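Local coordinates for protein Rho-class glutathione S-transferase (Laternula elliptica, PDB 3QAV) that probably transfers glutathione onto electrophilic compounds and has a binding site for that tripeptide, at residues P106-D111 against F181-V186; V196-N201 against D234-L239; K26-W31 against T80-D85; N167-T172 against P207-Y212. One frame throughout, in Å; residues are numbered along the deposited sequence.

Contact 1: P106-D111 against F181-V186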
loop_
_atom_site.group_PDB
_atom_site.type_symbol
_atom_site.label_atom_id
_atom_site.label_comp_id
_atom_site.label_asym_id
_atom_site.label_seq_id
_atom_site.Cartn_x
_atom_site.Cartn_y
_atom_site.Cartn_z
ATOM N N PRO A 106 10.135 9.696 18.166
ATOM C CA PRO A 106 9.109 9.820 17.122
ATOM C C PRO A 106 9.594 10.012 15.684
ATOM O O PRO A 106 10.449 10.849 15.412
ATOM C CB PRO A 106 8.265 11.001 17.608
ATOM C CG PRO A 106 9.261 11.842 18.338
ATOM C CD PRO A 106 10.034 10.809 19.127
ATOM N N LEU A 107 9.038 9.221 14.769
ATOM C CA LEU A 107 9.382 9.325 13.358
ATOM C C LEU A 107 8.329 10.168 12.652
ATOM O O LEU A 107 8.303 10.252 11.423
ATOM C CB LEU A 107 9.485 7.935 12.712
ATOM C CG LEU A 107 10.675 7.102 13.214
ATOM C CD1 LEU A 107 10.770 5.774 12.464
ATOM C CD2 LEU A 107 11.966 7.900 13.021
ATOM N N PHE A 108 7.447 10.768 13.445
ATOM C CA PHE A 108 6.403 11.659 12.940
ATOM C C PHE A 108 6.458 12.939 13.784
ATOM O O PHE A 108 6.711 12.880 14.993
ATOM C CB PHE A 108 5.003 11.069 13.128
ATOM C CG PHE A 108 4.626 10.013 12.133
ATOM C CD1 PHE A 108 4.968 8.684 12.343
ATOM C CD2 PHE A 108 3.864 10.341 11.019
ATOM C CE1 PHE A 108 4.551 7.693 11.464
ATOM C CE2 PHE A 108 3.441 9.363 10.131
ATOM C CZ PHE A 108 3.785 8.029 10.355
ATOM N N PRO A 109 6.244 14.110 13.159
ATOM C CA PRO A 109 6.270 15.353 13.936
ATOM C C PRO A 109 4.958 15.388 14.722
ATOM O O PRO A 109 4.132 14.490 14.571
ATOM C CB PRO A 109 6.349 16.429 12.858
ATOM C CG PRO A 109 5.618 15.801 11.708
ATOM C CD PRO A 109 6.161 14.399 11.717
ATOM N N SER A 110 4.746 16.407 15.544
ATOM C CA SER A 110 3.515 16.461 16.339
ATOM C C SER A 110 2.346 17.159 15.649
ATOM O O SER A 110 1.187 16.793 15.848
ATOM C CB SER A 110 3.785 17.127 17.697
ATOM O OG SER A 110 4.196 18.477 17.546
ATOM N N ASP A 111 2.643 18.157 14.828
ATOM C CA ASP A 111 1.590 18.886 14.138
ATOM C C ASP A 111 0.852 17.981 13.155
ATOM O O ASP A 111 1.438 17.442 12.209
ATOM C CB ASP A 111 2.184 20.101 13.419
ATOM C CG ASP A 111 1.130 20.973 12.762
ATOM O OD1 ASP A 111 1.415 22.167 12.541
ATOM O OD2 ASP A 111 0.028 20.476 12.454
ATOM N N PHE A 181 14.190 13.964 9.123
ATOM C CA PHE A 181 14.031 12.550 8.802
ATOM C C PHE A 181 12.704 12.105 9.443
ATOM O O PHE A 181 12.421 12.453 10.588
ATOM C CB PHE A 181 15.201 11.766 9.405
ATOM C CG PHE A 181 15.071 10.277 9.276
ATOM C CD1 PHE A 181 15.625 9.609 8.187
ATOM C CD2 PHE A 181 14.400 9.538 10.252
ATOM C CE1 PHE A 181 15.516 8.217 8.070
ATOM C CE2 PHE A 181 14.282 8.151 10.146
ATOM C CZ PHE A 181 14.843 7.487 9.052
ATOM N N THR A 182 11.889 11.357 8.704
ATOM C CA THR A 182 10.602 10.890 9.222
ATOM C C THR A 182 10.265 9.517 8.654
ATOM O O THR A 182 11.024 8.967 7.860
ATOM C CB THR A 182 9.453 11.851 8.841
ATOM O OG1 THR A 182 9.293 11.860 7.417
ATOM C CG2 THR A 182 9.754 13.266 9.318
ATOM N N MET A 183 9.119 8.976 9.053
ATOM C CA MET A 183 8.692 7.663 8.573
ATOM C C MET A 183 8.683 7.621 7.047
ATOM O O MET A 183 8.920 6.576 6.460
ATOM C CB MET A 183 7.290 7.317 9.099
ATOM C CG MET A 183 6.865 5.877 8.810
ATOM S SD MET A 183 7.903 4.656 9.657
ATOM C CE MET A 183 7.203 4.694 11.302
ATOM N N ALA A 184 8.410 8.758 6.410
ATOM C CA ALA A 184 8.375 8.826 4.950
ATOM C C ALA A 184 9.706 8.414 4.323
ATOM O O ALA A 184 9.729 7.760 3.274
ATOM C CB ALA A 184 8.005 10.232 4.493
ATOM N N ASP A 185 10.814 8.799 4.955
ATOM C CA ASP A 185 12.128 8.442 4.430
ATOM C C ASP A 185 12.406 6.953 4.600
ATOM O O ASP A 185 13.166 6.356 3.837
ATOM C CB ASP A 185 13.210 9.267 5.116
ATOM C CG ASP A 185 13.067 10.742 4.820
ATOM O OD1 ASP A 185 12.571 11.484 5.697
ATOM O OD2 ASP A 185 13.432 11.147 3.693
ATOM N N VAL A 186 11.779 6.357 5.602
ATOM C CA VAL A 186 11.939 4.933 5.864
ATOM C C VAL A 186 11.346 4.160 4.682
ATOM O O VAL A 186 11.873 3.125 4.261
ATOM C CB VAL A 186 11.181 4.531 7.153
ATOM C CG1 VAL A 186 11.021 3.031 7.218
ATOM C CG2 VAL A 186 11.921 5.049 8.372
#

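Contact 2: V196-N201 against D234-L239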
loop_
_atom_site.group_PDB
_atom_site.type_symbol
_atom_site.label_atom_id
_atom_site.label_comp_id
_atom_site.label_asym_id
_atom_site.label_seq_id
_atom_site.Cartn_x
_atom_site.Cartn_y
_atom_site.Cartn_z
ATOM N N VAL A 196 19.385 2.583 -7.358
ATOM C CA VAL A 196 20.817 2.765 -7.564
ATOM C C VAL A 196 21.485 1.397 -7.692
ATOM O O VAL A 196 22.373 1.209 -8.521
ATOM C CB VAL A 196 21.461 3.530 -6.383
ATOM C CG1 VAL A 196 22.977 3.552 -6.537
ATOM C CG2 VAL A 196 20.919 4.951 -6.323
ATOM N N ARG A 197 21.055 0.445 -6.870
ATOM C CA ARG A 197 21.616 -0.902 -6.910
ATOM C C ARG A 197 21.516 -1.472 -8.321
ATOM O O ARG A 197 22.441 -2.115 -8.802
ATOM C CB ARG A 197 20.876 -1.816 -5.926
ATOM C CG ARG A 197 21.061 -3.316 -6.155
ATOM C CD ARG A 197 22.447 -3.825 -5.756
ATOM N NE ARG A 197 22.524 -5.286 -5.862
ATOM C CZ ARG A 197 23.624 -6.010 -5.650
ATOM N NH1 ARG A 197 23.580 -7.329 -5.776
ATOM N NH2 ARG A 197 24.767 -5.427 -5.310
ATOM N N GLN A 198 20.394 -1.226 -8.983
ATOM C CA GLN A 198 20.185 -1.725 -10.335
ATOM C C GLN A 198 21.013 -0.948 -11.350
ATOM O O GLN A 198 20.882 -1.153 -12.554
ATOM C CB GLN A 198 18.705 -1.650 -10.699
ATOM C CG GLN A 198 17.822 -2.599 -9.903
ATOM C CD GLN A 198 17.994 -4.051 -10.315
ATOM O OE1 GLN A 198 18.592 -4.353 -11.354
ATOM N NE2 GLN A 198 17.453 -4.961 -9.508
ATOM N N GLY A 199 21.848 -0.037 -10.855
ATOM C CA GLY A 199 22.723 0.726 -11.731
ATOM C C GLY A 199 22.262 2.057 -12.296
ATOM O O GLY A 199 22.841 2.541 -13.270
ATOM N N ALA A 200 21.233 2.659 -11.711
ATOM C CA ALA A 200 20.761 3.950 -12.203
ATOM C C ALA A 200 21.818 5.028 -11.920
ATOM O O ALA A 200 22.448 5.036 -10.856
ATOM C CB ALA A 200 19.451 4.317 -11.537
ATOM N N ASN A 201 22.011 5.921 -12.887
ATOM C CA ASN A 201 22.971 7.018 -12.764
ATOM C C ASN A 201 22.125 8.270 -12.607
ATOM O O ASN A 201 21.714 8.886 -13.593
ATOM C CB ASN A 201 23.846 7.111 -14.028
ATOM C CG ASN A 201 24.943 8.164 -13.913
ATOM O OD1 ASN A 201 25.751 8.341 -14.831
ATOM N ND2 ASN A 201 24.976 8.870 -12.787
ATOM N N ASP A 234 27.145 -9.053 -7.639
ATOM C CA ASP A 234 27.141 -8.037 -8.680
ATOM C C ASP A 234 25.779 -7.405 -8.898
ATOM O O ASP A 234 24.748 -8.080 -8.875
ATOM C CB ASP A 234 27.638 -8.630 -10.000
ATOM C CG ASP A 234 29.146 -8.644 -10.098
ATOM O OD1 ASP A 234 29.741 -7.552 -10.222
ATOM O OD2 ASP A 234 29.737 -9.742 -10.047
ATOM N N SER A 235 25.795 -6.094 -9.107
ATOM C CA SER A 235 24.582 -5.343 -9.361
ATOM C C SER A 235 23.912 -5.910 -10.609
ATOM O O SER A 235 24.540 -6.017 -11.661
ATOM C CB SER A 235 24.921 -3.871 -9.591
ATOM O OG SER A 235 23.911 -3.240 -10.355
ATOM N N PRO A 236 22.628 -6.282 -10.504
ATOM C CA PRO A 236 21.888 -6.837 -11.643
ATOM C C PRO A 236 21.975 -5.924 -12.871
ATOM O O PRO A 236 21.830 -6.373 -14.007
ATOM C CB PRO A 236 20.461 -6.951 -11.101
ATOM C CG PRO A 236 20.672 -7.182 -9.626
ATOM C CD PRO A 236 21.783 -6.216 -9.298
ATOM N N GLY A 237 22.199 -4.637 -12.624
ATOM C CA GLY A 237 22.321 -3.668 -13.703
ATOM C C GLY A 237 21.133 -3.472 -14.632
ATOM O O GLY A 237 21.316 -3.120 -15.802
ATOM N N ASN A 238 19.919 -3.671 -14.131
ATOM C CA ASN A 238 18.731 -3.509 -14.964
ATOM C C ASN A 238 18.295 -2.060 -15.188
ATOM O O ASN A 238 17.368 -1.800 -15.951
ATOM C CB ASN A 238 17.573 -4.319 -14.384
ATOM C CG ASN A 238 17.730 -5.803 -14.632
ATOM O OD1 ASN A 238 17.679 -6.254 -15.774
ATOM N ND2 ASN A 238 17.930 -6.571 -13.566
ATOM N N LEU A 239 18.963 -1.118 -14.531
ATOM C CA LEU A 239 18.634 0.296 -14.695
ATOM C C LEU A 239 19.840 1.094 -15.179
ATOM O O LEU A 239 19.850 2.324 -15.114
ATOM C CB LEU A 239 18.108 0.879 -13.379
ATOM C CG LEU A 239 16.712 0.382 -12.977
ATOM C CD1 LEU A 239 16.308 0.992 -11.647
ATOM C CD2 LEU A 239 15.699 0.755 -14.058
#

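Contact 3: K26-W31 against T80-D85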
loop_
_atom_site.group_PDB
_atom_site.type_symbol
_atom_site.label_atom_id
_atom_site.label_comp_id
_atom_site.label_asym_id
_atom_site.label_seq_id
_atom_site.Cartn_x
_atom_site.Cartn_y
_atom_site.Cartn_z
ATOM N N LYS A 26 10.976 -8.179 23.977
ATOM C CA LYS A 26 12.028 -7.825 23.033
ATOM C C LYS A 26 11.604 -8.230 21.625
ATOM O O LYS A 26 11.459 -9.416 21.323
ATOM C CB LYS A 26 13.326 -8.534 23.416
ATOM C CG LYS A 26 14.564 -8.054 22.673
ATOM C CD LYS A 26 15.797 -8.770 23.198
ATOM C CE LYS A 26 17.085 -8.254 22.573
ATOM N NZ LYS A 26 18.276 -8.966 23.128
ATOM N N PRO A 27 11.395 -7.243 20.745
ATOM C CA PRO A 27 10.985 -7.529 19.368
ATOM C C PRO A 27 11.910 -8.537 18.703
ATOM O O PRO A 27 13.101 -8.589 19.001
ATOM C CB PRO A 27 11.058 -6.162 18.696
ATOM C CG PRO A 27 10.717 -5.230 19.805
ATOM C CD PRO A 27 11.510 -5.792 20.967
ATOM N N PHE A 28 11.343 -9.346 17.816
ATOM C CA PHE A 28 12.109 -10.335 17.071
ATOM C C PHE A 28 11.653 -10.215 15.626
ATOM O O PHE A 28 10.453 -10.231 15.346
ATOM C CB PHE A 28 11.836 -11.748 17.588
ATOM C CG PHE A 28 12.710 -12.796 16.959
ATOM C CD1 PHE A 28 12.510 -13.189 15.638
ATOM C CD2 PHE A 28 13.761 -13.366 17.678
ATOM C CE1 PHE A 28 13.349 -14.136 15.036
ATOM C CE2 PHE A 28 14.607 -14.313 17.086
ATOM C CZ PHE A 28 14.399 -14.698 15.761
ATOM N N VAL A 29 12.604 -10.093 14.707
ATOM C CA VAL A 29 12.242 -9.944 13.307
ATOM C C VAL A 29 12.919 -10.909 12.343
ATOM O O VAL A 29 14.150 -11.018 12.313
ATOM C CB VAL A 29 12.512 -8.499 12.839
ATOM C CG1 VAL A 29 13.912 -8.083 13.231
ATOM C CG2 VAL A 29 12.335 -8.392 11.336
ATOM N N TYR A 30 12.096 -11.623 11.574
ATOM C CA TYR A 30 12.583 -12.544 10.555
ATOM C C TYR A 30 12.607 -11.690 9.297
ATOM O O TYR A 30 11.599 -11.066 8.956
ATOM C CB TYR A 30 11.610 -13.706 10.323
ATOM C CG TYR A 30 11.421 -14.649 11.490
ATOM C CD1 TYR A 30 10.540 -14.341 12.524
ATOM C CD2 TYR A 30 12.111 -15.865 11.546
ATOM C CE1 TYR A 30 10.345 -15.222 13.590
ATOM C CE2 TYR A 30 11.924 -16.754 12.607
ATOM C CZ TYR A 30 11.039 -16.425 13.624
ATOM O OH TYR A 30 10.833 -17.298 14.664
ATOM N N TRP A 31 13.741 -11.658 8.606
ATOM C CA TRP A 31 13.849 -10.845 7.405
ATOM C C TRP A 31 14.911 -11.360 6.448
ATOM O O TRP A 31 15.751 -12.181 6.816
ATOM C CB TRP A 31 14.176 -9.399 7.778
ATOM C CG TRP A 31 15.492 -9.251 8.471
ATOM C CD1 TRP A 31 15.744 -9.437 9.800
ATOM C CD2 TRP A 31 16.730 -8.853 7.879
ATOM N NE1 TRP A 31 17.066 -9.171 10.074
ATOM C CE2 TRP A 31 17.695 -8.811 8.912
ATOM C CE3 TRP A 31 17.123 -8.526 6.575
ATOM C CZ2 TRP A 31 19.027 -8.452 8.681
ATOM C CZ3 TRP A 31 18.450 -8.171 6.343
ATOM C CH2 TRP A 31 19.384 -8.136 7.391
ATOM N N THR A 80 8.419 -10.979 9.128
ATOM C CA THR A 80 7.467 -11.550 10.064
ATOM C C THR A 80 8.046 -10.992 11.356
ATOM O O THR A 80 9.255 -11.043 11.577
ATOM C CB THR A 80 7.488 -13.084 10.060
ATOM O OG1 THR A 80 6.952 -13.554 8.820
ATOM C CG2 THR A 80 6.639 -13.627 11.203
ATOM N N PHE A 81 7.186 -10.455 12.203
ATOM C CA PHE A 81 7.645 -9.803 13.414
ATOM C C PHE A 81 6.839 -10.168 14.649
ATOM O O PHE A 81 5.624 -10.322 14.575
ATOM C CB PHE A 81 7.566 -8.289 13.160
ATOM C CG PHE A 81 7.796 -7.430 14.372
ATOM C CD1 PHE A 81 9.033 -6.839 14.595
ATOM C CD2 PHE A 81 6.755 -7.150 15.247
ATOM C CE1 PHE A 81 9.230 -5.973 15.670
ATOM C CE2 PHE A 81 6.943 -6.289 16.324
ATOM C CZ PHE A 81 8.181 -5.700 16.535
ATOM N N THR A 82 7.528 -10.311 15.779
ATOM C CA THR A 82 6.875 -10.587 17.053
ATOM C C THR A 82 7.454 -9.643 18.106
ATOM O O THR A 82 8.587 -9.163 17.985
ATOM C CB THR A 82 7.097 -12.029 17.545
ATOM O OG1 THR A 82 8.466 -12.199 17.931
ATOM C CG2 THR A 82 6.734 -13.030 16.460
ATOM N N ASP A 83 6.662 -9.371 19.132
ATOM C CA ASP A 83 7.078 -8.505 20.227
ATOM C C ASP A 83 6.264 -8.951 21.433
ATOM O O ASP A 83 5.161 -8.454 21.678
ATOM C CB ASP A 83 6.783 -7.037 19.907
ATOM C CG ASP A 83 7.381 -6.091 20.932
ATOM O OD1 ASP A 83 7.115 -4.874 20.850
ATOM O OD2 ASP A 83 8.120 -6.564 21.819
ATOM N N GLY A 84 6.816 -9.900 22.178
ATOM C CA GLY A 84 6.104 -10.423 23.320
ATOM C C GLY A 84 5.048 -11.340 22.745
ATOM O O GLY A 84 5.371 -12.309 22.061
ATOM N N ASP A 85 3.783 -11.028 22.998
ATOM C CA ASP A 85 2.693 -11.847 22.487
ATOM C C ASP A 85 2.160 -11.264 21.190
ATOM O O ASP A 85 1.447 -11.929 20.442
ATOM C CB ASP A 85 1.573 -11.933 23.523
ATOM C CG ASP A 85 2.033 -12.573 24.817
ATOM O OD1 ASP A 85 2.535 -13.718 24.763
ATOM O OD2 ASP A 85 1.896 -11.931 25.882
HETATM O O HOH W 1 8.964 -11.061 20.621
#

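Contact 4: N167-T172 against P207-Y212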
loop_
_atom_site.group_PDB
_atom_site.type_symbol
_atom_site.label_atom_id
_atom_site.label_comp_id
_atom_site.label_asym_id
_atom_site.label_seq_id
_atom_site.Cartn_x
_atom_site.Cartn_y
_atom_site.Cartn_z
ATOM N N ASN A 167 11.093 16.687 -7.520
ATOM C CA ASN A 167 10.437 17.929 -7.128
ATOM C C ASN A 167 10.267 18.034 -5.621
ATOM O O ASN A 167 10.594 19.058 -5.024
ATOM C CB ASN A 167 9.059 18.038 -7.782
ATOM C CG ASN A 167 9.132 18.454 -9.234
ATOM O OD1 ASN A 167 8.121 18.464 -9.939
ATOM N ND2 ASN A 167 10.329 18.808 -9.690
ATOM N N TYR A 168 9.740 16.975 -5.014
ATOM C CA TYR A 168 9.522 16.961 -3.566
ATOM C C TYR A 168 10.823 17.300 -2.838
ATOM O O TYR A 168 10.858 18.194 -1.989
ATOM C CB TYR A 168 9.028 15.577 -3.113
ATOM C CG TYR A 168 7.727 15.116 -3.738
ATOM C CD1 TYR A 168 7.461 13.759 -3.902
ATOM C CD2 TYR A 168 6.752 16.030 -4.147
ATOM C CE1 TYR A 168 6.266 13.321 -4.457
ATOM C CE2 TYR A 168 5.549 15.601 -4.704
ATOM C CZ TYR A 168 5.314 14.248 -4.855
ATOM O OH TYR A 168 4.129 13.814 -5.401
ATOM N N LEU A 169 11.891 16.583 -3.177
ATOM C CA LEU A 169 13.186 16.816 -2.549
ATOM C C LEU A 169 13.690 18.227 -2.849
ATOM O O LEU A 169 14.321 18.875 -2.001
ATOM C CB LEU A 169 14.191 15.757 -3.012
ATOM C CG LEU A 169 13.913 14.396 -2.356
ATOM C CD1 LEU A 169 14.638 13.284 -3.090
ATOM C CD2 LEU A 169 14.333 14.446 -0.883
ATOM N N LYS A 170 13.398 18.709 -4.050
ATOM C CA LYS A 170 13.813 20.051 -4.422
ATOM C C LYS A 170 13.115 21.014 -3.468
ATOM O O LYS A 170 13.756 21.880 -2.872
ATOM C CB LYS A 170 13.421 20.356 -5.874
ATOM C CG LYS A 170 14.012 21.657 -6.418
ATOM C CD LYS A 170 13.728 21.831 -7.907
ATOM C CE LYS A 170 14.422 20.761 -8.738
ATOM N NZ LYS A 170 14.160 20.896 -10.202
ATOM N N GLN A 171 11.804 20.837 -3.307
ATOM C CA GLN A 171 11.000 21.684 -2.425
ATOM C C GLN A 171 11.420 21.680 -0.956
ATOM O O GLN A 171 11.428 22.731 -0.316
ATOM C CB GLN A 171 9.525 21.290 -2.489
ATOM C CG GLN A 171 8.840 21.528 -3.820
ATOM C CD GLN A 171 7.352 21.225 -3.751
ATOM O OE1 GLN A 171 6.647 21.276 -4.758
ATOM N NE2 GLN A 171 6.870 20.908 -2.554
ATOM N N THR A 172 11.748 20.510 -0.410
ATOM C CA THR A 172 12.148 20.443 0.999
ATOM C C THR A 172 13.588 20.877 1.220
ATOM O O THR A 172 13.908 21.484 2.237
ATOM C CB THR A 172 12.027 19.015 1.580
ATOM O OG1 THR A 172 12.905 18.136 0.867
ATOM C CG2 THR A 172 10.599 18.513 1.486
ATOM N N PRO A 207 19.538 15.225 -9.833
ATOM C CA PRO A 207 20.469 15.728 -8.817
ATOM C C PRO A 207 19.991 15.752 -7.364
ATOM O O PRO A 207 20.773 15.462 -6.458
ATOM C CB PRO A 207 20.835 17.120 -9.345
ATOM C CG PRO A 207 19.624 17.509 -10.154
ATOM C CD PRO A 207 19.302 16.235 -10.878
ATOM N N ASN A 208 18.726 16.087 -7.129
ATOM C CA ASN A 208 18.229 16.145 -5.752
ATOM C C ASN A 208 18.044 14.767 -5.145
ATOM O O ASN A 208 18.284 14.571 -3.954
ATOM C CB ASN A 208 16.920 16.930 -5.670
ATOM C CG ASN A 208 17.089 18.374 -6.077
ATOM O OD1 ASN A 208 16.755 18.757 -7.196
ATOM N ND2 ASN A 208 17.625 19.182 -5.177
ATOM N N ILE A 209 17.613 13.813 -5.958
ATOM C CA ILE A 209 17.435 12.458 -5.464
ATOM C C ILE A 209 18.819 11.896 -5.169
ATOM O O ILE A 209 19.025 11.253 -4.143
ATOM C CB ILE A 209 16.719 11.565 -6.492
ATOM C CG1 ILE A 209 15.278 12.061 -6.686
ATOM C CG2 ILE A 209 16.758 10.112 -6.033
ATOM C CD1 ILE A 209 14.421 11.185 -7.577
ATOM N N PHE A 210 19.766 12.160 -6.069
ATOM C CA PHE A 210 21.141 11.696 -5.907
ATOM C C PHE A 210 21.746 12.269 -4.630
ATOM O O PHE A 210 22.396 11.557 -3.868
ATOM C CB PHE A 210 21.982 12.116 -7.112
ATOM C CG PHE A 210 23.408 11.643 -7.056
ATOM C CD1 PHE A 210 24.448 12.547 -6.855
ATOM C CD2 PHE A 210 23.714 10.294 -7.238
ATOM C CE1 PHE A 210 25.776 12.117 -6.840
ATOM C CE2 PHE A 210 25.038 9.855 -7.225
ATOM C CZ PHE A 210 26.070 10.770 -7.026
ATOM N N LYS A 211 21.529 13.560 -4.407
ATOM C CA LYS A 211 22.030 14.240 -3.220
ATOM C C LYS A 211 21.382 13.620 -1.981
ATOM O O LYS A 211 22.032 13.429 -0.947
ATOM C CB LYS A 211 21.690 15.730 -3.315
ATOM C CG LYS A 211 22.028 16.558 -2.092
ATOM C CD LYS A 211 21.646 18.016 -2.331
ATOM C CE LYS A 211 21.957 18.884 -1.125
ATOM N NZ LYS A 211 21.640 20.317 -1.372
ATOM N N TYR A 212 20.094 13.308 -2.100
ATOM C CA TYR A 212 19.337 12.694 -1.014
ATOM C C TYR A 212 19.930 11.318 -0.736
ATOM O O TYR A 212 20.181 10.958 0.409
ATOM C CB TYR A 212 17.863 12.551 -1.411
ATOM C CG TYR A 212 17.024 11.755 -0.421
ATOM C CD1 TYR A 212 16.614 12.311 0.791
ATOM C CD2 TYR A 212 16.653 10.438 -0.699
ATOM C CE1 TYR A 212 15.851 11.570 1.699
ATOM C CE2 TYR A 212 15.899 9.693 0.194
ATOM C CZ TYR A 212 15.499 10.259 1.386
ATOM O OH TYR A 212 14.740 9.517 2.259
#

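Contact 1: P106-D111 against F181-V186
Leu-107 and Thr-182 come within 4.6 Å, CA to CA, where an irregular loop passes the start of a helix, and a single backbone bond ties the two: Met-183 N donates to Leu-107 O (2.8 Å). An amide in the first helical turn has no earlier helical carbonyl to use, and the loop supplies one. Thr-182 is the N-cap and forms a capping box with Asp-185, whose OD1 takes Thr-182 N (3.1 Å) on its anti lone pair; in return Ala-184 N bonds weakly to Thr-182 OG1. Leucine suits position 107 because its fork serves two partners. Leu-107 CD2 meets the edge of the Phe-181 ring, in plane, at Phe-181 CE2 (3.7 Å). Leu-107 CD1 meets Met-183 CE (3.9 Å). Met-183 CB already lies 3.6 Å from Phe-108 CE1; with CG anti to the backbone N (chi1 -171°) and bends at chi2 and chi3, CE also approaches CE1. An alanine here lacks CG, SD and CE, and Leu-107 CD1 would probably be left without its mate. Through Met-183, helices 36-47 (Val-44) and 91-101 (Cys-95) of the N-terminal part and helix 112-124 (Met-122) pack round the start of helix 183-197.

Contact 2: V196-N201 against D234-L239
Gln-198, just past the end of helix 183-197, runs beside Pro-236, Gly-237 and Asn-238 of the C-terminal tail, and its buried side chain carries much of the contact. Its CB packs on Leu-239 CG (3.6 Å), which also belongs to the apolar surface near Ile-195 and Phe-135. CG stands beside the backbone N (chi1 -68°), and a second bend at chi2 turns the amide along the tail. CD lies 3.9 Å from Pro-236 CB, and NE2 comes alongside CB and CG of the same proline. At the tip, OE1 sits 3.2 Å from Pro-236 CB and takes two donors from one residue: Asn-238 N (3.2 Å) in the carbonyl plane, and Asn-238 ND2 at the same length but tilted 30° from that plane. OE1 is thus held by both the backbone and the side chain of Asn-238. The two side chains lie side by side with their amide planes 38° apart. The backbone of Gln-198 joins in, its O accepting from Leu-239 N (2.8 Å).

Next to it, Gly-199 ends the helix in a Schellman motif with positive phi, a backbone conformation that a side chain would make crowded, so glycine suits it. The Arg-197 guanidinium lays one face over Ser-235 CA, while its NH1 bonds to Ser-233 OG and the group makes a cation-pi contact with Trp-230. Ser-235 OG accepts Gly-237 N in an ST turn; its approach to Arg-197 O is doubtfully short.

Chemically, Leu-239 N serves Gln-198 O, which has run out of helical amides, while Asn-238 satisfies the side-chain oxygen; these polar bonds sit beside Leu-239's apolar packing.

Contact 3: K26-W31 against T80-D85
Phe-28, Val-29 and Tyr-30 pair with Thr-82, Phe-81 and Thr-80 as antiparallel strands, their axes 4.9 Å apart at closest and running at 173°. Phe-28 and Thr-82 exchange two backbone bonds, Phe-28 N to Thr-82 O (2.8 Å) and Thr-82 N to Phe-28 O (3.0 Å), while Val-29 with Phe-81 is a non-hydrogen-bonded pair and Tyr-30 N donates to Thr-80 O. This is the central pair of the thioredoxin-like sheet of the N-terminal domain.

On the face of Tyr-30 and Thr-80, Phe-28 swings its ring out with CG anti to the backbone N (chi1 -174°), setting CE1 over the centre of the Tyr-30 ring, 3.4 Å above its plane. The edge of that tyrosine ring faces Thr-80 O, and its surroundings include Leu-72 of helix 67-72 and the glutathione-binding Val-78. On the other face Phe-81 CE1 meets Pro-27 CB (3.5 Å), and Val-29 CB lies at the ring's edge; beta-branched and aromatic residues such as Val-29 and Phe-81 suit extended strands. Asp-83 runs alongside the Pro-27 ring, and its OD1 is held by Tyr-97 OH and Tyr-102 OH.

Where the register would put the next hydrogen-bonded pair, Lys-26 with Gly-84, a water takes over: it donates to Lys-26 O (3.1 Å), accepts from Gly-84 N (2.9 Å) and bonds to Thr-82 OG1. Direct backbone bonding therefore passes into solvent-mediated bonding as the pair frays toward the surface.

Contact 4: N167-T172 against P207-Y212
Leu-169 and Lys-170 bear on Asn-208, Ile-209 and Tyr-212 where two helices of the all-helical C-terminal domain of the glutathione S-transferase fold cross at 71°, their axes 8.6 Å apart at closest. No hydrogen bond links the segments, so shape does the work. Leu-169 comes first, its CB directed toward the other helix and meeting Asn-208 CB (4.0 Å). With CG beside the backbone N (chi1 -74°), the fork spreads over the next turn: CD1 meets Ile-209 CG1 (3.9 Å) and also Tyr-212 CB (3.7 Å), while CD2 goes to the tyrosine ring. A leucine fits because its two branches can serve the aliphatic and the aromatic neighbour together. Lys-170 follows, its methylenes crossing the Asn-208 amide on the exposed side while the chain bends at chi3. With a glycine in place of Asn-208, Leu-169 CB and the Lys-170 chain would probably lose their neighbour and a gap would open between the helices. Just before the segment, Glu-166 OE2 accepts Asn-208 N, helping to satisfy the start of helix 207-217. Tyr-212 stays rooted by its hydroxyl, bonded to Asp-185 OD2, while its ring meets Leu-169 CD2 obliquely at CD1, 3.5 Å away.

Contacts 1, 3 and 4 are largely buried, whereas contact 2 lies at the surface. Contacts 1 and 2 sit on the two ends of helix 183-197, their centres about 29 Å apart: at its start a capping box and apolar packing, at its end hydrogen bonds from the tail plus Leu-239 packing. Contact 4 joins the helices that precede and follow that one in the chain, using apolar fit instead of hydrogen bonds, and touches contact 1 through Tyr-212 OH and Asp-185 OD2, a probable hydrogen bond. Contact 3 stands apart in the N-terminal sheet, about 34 Å from contact 4 between centres, and relies on backbone bonds between strands.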